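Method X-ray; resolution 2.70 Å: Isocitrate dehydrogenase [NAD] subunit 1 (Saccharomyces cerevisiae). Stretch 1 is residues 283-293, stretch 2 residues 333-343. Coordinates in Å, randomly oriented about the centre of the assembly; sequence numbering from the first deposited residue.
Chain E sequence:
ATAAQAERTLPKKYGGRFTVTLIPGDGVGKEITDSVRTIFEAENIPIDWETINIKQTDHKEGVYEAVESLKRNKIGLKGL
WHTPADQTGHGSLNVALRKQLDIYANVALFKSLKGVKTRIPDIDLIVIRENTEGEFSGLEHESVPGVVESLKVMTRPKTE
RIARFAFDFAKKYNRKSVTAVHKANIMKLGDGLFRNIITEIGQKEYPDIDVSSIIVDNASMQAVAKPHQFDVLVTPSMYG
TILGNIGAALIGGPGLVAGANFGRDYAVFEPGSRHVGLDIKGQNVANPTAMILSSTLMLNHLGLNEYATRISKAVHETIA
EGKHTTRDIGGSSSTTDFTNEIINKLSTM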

# COMPACT_ATOMS: atom_id res chain seq x y z
N GLN E 283 -17.37 -47.74 7.11
CA GLN E 283 -18.42 -46.71 7.12
C GLN E 283 -18.91 -46.41 8.54
O GLN E 283 -19.13 -47.32 9.35
N ASN E 284 -19.08 -45.13 8.85
CA ASN E 284 -19.62 -44.68 10.12
C ASN E 284 -18.93 -45.21 11.37
O ASN E 284 -19.61 -45.52 12.35
N VAL E 285 -17.60 -45.28 11.36
CA VAL E 285 -16.88 -45.81 12.52
C VAL E 285 -15.91 -44.82 13.17
O VAL E 285 -15.43 -45.05 14.28
N ALA E 286 -15.61 -43.73 12.44
CA ALA E 286 -14.57 -42.77 12.83
C ALA E 286 -14.90 -41.95 14.10
O ALA E 286 -16.06 -41.66 14.35
N ASN E 287 -13.89 -41.60 14.89
CA ASN E 287 -14.12 -40.79 16.08
C ASN E 287 -14.24 -39.32 15.72
O ASN E 287 -13.30 -38.75 15.16
N PRO E 288 -15.39 -38.68 16.04
CA PRO E 288 -15.64 -37.27 15.69
C PRO E 288 -15.14 -36.31 16.76
O PRO E 288 -15.23 -35.12 16.55
N THR E 289 -14.62 -36.83 17.88
CA THR E 289 -14.18 -36.01 19.01
C THR E 289 -13.25 -34.83 18.65
O THR E 289 -13.47 -33.70 19.10
N ALA E 290 -12.22 -35.09 17.85
CA ALA E 290 -11.24 -34.09 17.48
C ALA E 290 -11.90 -32.97 16.72
O ALA E 290 -11.67 -31.81 17.01
N MET E 291 -12.73 -33.32 15.75
CA MET E 291 -13.51 -32.33 15.02
C MET E 291 -14.46 -31.53 15.94
O MET E 291 -14.53 -30.32 15.86
N ILE E 292 -15.17 -32.21 16.83
CA ILE E 292 -16.08 -31.53 17.73
C ILE E 292 -15.34 -30.56 18.67
O ILE E 292 -15.76 -29.42 18.85
N LEU E 293 -14.27 -31.04 19.29
CA LEU E 293 -13.48 -30.21 20.18
C LEU E 293 -12.84 -29.02 19.45
O LEU E 293 -12.74 -27.92 19.99
N SER E 333 -19.66 -48.49 19.31
CA SER E 333 -20.69 -47.71 18.64
C SER E 333 -20.18 -46.96 17.41
O SER E 333 -18.99 -46.68 17.29
N SER E 334 -21.10 -46.65 16.51
CA SER E 334 -20.80 -45.88 15.30
C SER E 334 -20.67 -44.39 15.61
O SER E 334 -21.04 -43.94 16.70
N THR E 335 -20.18 -43.61 14.65
CA THR E 335 -19.96 -42.20 14.90
C THR E 335 -21.32 -41.55 15.15
O THR E 335 -21.46 -40.71 16.02
N THR E 336 -22.33 -42.00 14.41
CA THR E 336 -23.71 -41.57 14.59
C THR E 336 -24.27 -41.84 16.00
O THR E 336 -24.92 -40.97 16.59
N ASP E 337 -24.01 -43.03 16.53
CA ASP E 337 -24.45 -43.36 17.88
C ASP E 337 -23.84 -42.39 18.87
O ASP E 337 -24.50 -41.86 19.76
N PHE E 338 -22.55 -42.15 18.70
CA PHE E 338 -21.79 -41.30 19.60
C PHE E 338 -22.34 -39.88 19.55
O PHE E 338 -22.53 -39.24 20.58
N THR E 339 -22.60 -39.39 18.34
CA THR E 339 -23.16 -38.07 18.15
C THR E 339 -24.50 -37.94 18.85
O THR E 339 -24.72 -36.98 19.61
N ASN E 340 -25.39 -38.90 18.60
CA ASN E 340 -26.72 -38.90 19.19
C ASN E 340 -26.72 -38.93 20.73
O ASN E 340 -27.55 -38.27 21.37
N GLU E 341 -25.78 -39.68 21.33
CA GLU E 341 -25.60 -39.70 22.76
C GLU E 341 -25.21 -38.32 23.29
O GLU E 341 -25.68 -37.90 24.35
N ILE E 342 -24.35 -37.63 22.56
CA ILE E 342 -23.93 -36.29 22.96
C ILE E 342 -25.10 -35.32 22.89
O ILE E 342 -25.35 -34.60 23.84
N ILE E 343 -25.81 -35.32 21.77
CA ILE E 343 -26.98 -34.50 21.60
C ILE E 343 -28.01 -34.79 22.69
O ILE E 343 -28.72 -33.88 23.15

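What ties the loop of the first stretch to the start of the second helix? Asn 284 does most of this work, from a left-handed backbone conformation (phi 54°, psi 40°). Its carbonyl O accepts from Thr 335 N at 3.0 Å, engaging an amide in the helix's first turn. The side chain leaves sideways, yet with chi1 at t its end comes nearer the second stretch, bringing Asn 284 OD1 to 2.9 Å from Ser 334 OG, which donates a weak hydrogen bond. The same OD1 lies 3.4 Å from Thr 336 CB.

Why does Ser 334 adopt the p rotamer? At chi1 75° its hydroxyl can cap the helix, accepting from Asp 337 N (OG to N, 3.1 Å) while donating to Asn 284. Asp 337, an m rotamer, returns a weak bond, its OD2 accepting from Ser 334 N at 3.3 Å.

How does Thr 335 fit against the loop? Its CA-to-CB bond points toward the first stretch, and chi1, at 113°, lies between wells. CG2 is tucked against backbone, 3.3 Å from Val 285 N and 3.0 Å from Ala 286 O, while Thr 335 CB rests 4.1 Å from Pro 288 CG.

What surrounds Phe 338, and how does the apolar contact continue? With chi1 at t, the buried ring reaches Pro 288, its CD2 lying 3.5 Å from Pro 288 CD. Thr 289 OG1 approaches Phe 338 CE2 obliquely at 3.5 Å. That hydroxyl is held by its m rotamer within 2.8 Å of Asn 287 OD1, to which it donates; the same oxygen caps the first helix by accepting from Thr 289 N at 3.2 Å. Farther along, Ile 292 and Ile 342 point toward each other's stretch, both with chi1 m and chi2 t, and these extended side chains meet through their CD1 atoms at 4.0 Å.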

# COMPACT_ATOMS: atom_id res chain seq x y z
CB GLN E 283 -19.59 -47.14 6.23
CG GLN E 283 -19.25 -47.29 4.76
CD GLN E 283 -18.43 -46.13 4.26
OE1 GLN E 283 -18.64 -44.98 4.65
NE2 GLN E 283 -17.47 -46.42 3.38
CB ASN E 284 -21.10 -45.01 10.20
CG ASN E 284 -21.86 -44.07 11.11
OD1 ASN E 284 -22.75 -44.48 11.87
ND2 ASN E 284 -21.50 -42.78 11.05
CB VAL E 285 -16.12 -47.12 12.19
CG1 VAL E 285 -17.08 -48.21 11.80
CG2 VAL E 285 -15.12 -46.90 11.08
CB ALA E 286 -14.28 -41.86 11.68
CB ASN E 287 -12.98 -40.98 17.08
CG ASN E 287 -13.36 -40.53 18.48
OD1 ASN E 287 -14.43 -39.94 18.68
ND2 ASN E 287 -12.49 -40.81 19.45
CB PRO E 288 -17.16 -37.17 15.63
CG PRO E 288 -17.68 -38.46 16.19
CD PRO E 288 -16.54 -39.23 16.76
CB THR E 289 -13.52 -36.90 20.11
OG1 THR E 289 -14.47 -37.86 20.56
CG2 THR E 289 -13.08 -36.08 21.28
CB ALA E 290 -10.10 -34.70 16.66
CB MET E 291 -14.30 -32.99 13.89
CG MET E 291 -14.89 -32.02 12.95
SD MET E 291 -13.62 -31.00 12.20
CE MET E 291 -12.83 -32.18 11.13
CB ILE E 292 -16.90 -32.54 18.55
CG1 ILE E 292 -17.63 -33.52 17.62
CG2 ILE E 292 -17.90 -31.80 19.45
CD1 ILE E 292 -18.37 -34.67 18.34
CB LEU E 293 -12.41 -31.06 20.88
CG LEU E 293 -13.00 -32.06 21.86
CD1 LEU E 293 -11.91 -32.80 22.61
CD2 LEU E 293 -13.92 -31.35 22.82
CB SER E 333 -21.29 -46.73 19.64
OG SER E 333 -21.28 -47.32 20.92
CB SER E 334 -21.92 -46.07 14.28
OG SER E 334 -23.07 -45.32 14.64
CB THR E 335 -19.11 -41.45 13.80
OG1 THR E 335 -19.91 -40.50 13.09
CG2 THR E 335 -18.49 -42.40 12.81
CB THR E 336 -24.61 -42.25 13.55
OG1 THR E 336 -24.67 -41.41 12.39
CG2 THR E 336 -26.03 -42.45 14.07
CB ASP E 337 -24.06 -44.80 18.26
CG ASP E 337 -24.82 -45.86 17.46
OD1 ASP E 337 -25.93 -45.55 16.93
OD2 ASP E 337 -24.31 -47.01 17.36
CB PHE E 338 -20.31 -41.35 19.20
CG PHE E 338 -19.41 -40.57 20.09
CD1 PHE E 338 -19.30 -40.88 21.42
CD2 PHE E 338 -18.65 -39.53 19.58
CE1 PHE E 338 -18.46 -40.16 22.25
CE2 PHE E 338 -17.81 -38.81 20.41
CZ PHE E 338 -17.71 -39.12 21.74
CB THR E 339 -23.35 -37.73 16.66
OG1 THR E 339 -22.10 -37.81 15.97
CG2 THR E 339 -23.91 -36.33 16.50
CB ASN E 340 -27.58 -40.00 18.60
CG ASN E 340 -27.92 -39.75 17.15
OD1 ASN E 340 -27.97 -38.59 16.70
ND2 ASN E 340 -28.16 -40.82 16.39
CB GLU E 341 -24.52 -40.72 23.17
CG GLU E 341 -24.92 -41.71 24.30
CD GLU E 341 -25.42 -41.08 25.60
OE1 GLU E 341 -24.61 -40.92 26.54
OE2 GLU E 341 -26.64 -40.77 25.71
CB ILE E 342 -22.76 -35.79 22.08
CG1 ILE E 342 -21.46 -36.51 22.46
CG2 ILE E 342 -22.56 -34.29 22.24
CD1 ILE E 342 -20.38 -36.39 21.39
CB ILE E 343 -27.62 -34.75 20.24
CG1 ILE E 343 -26.68 -34.28 19.14
CG2 ILE E 343 -28.97 -34.03 20.14
CD1 ILE E 343 -27.20 -34.57 17.74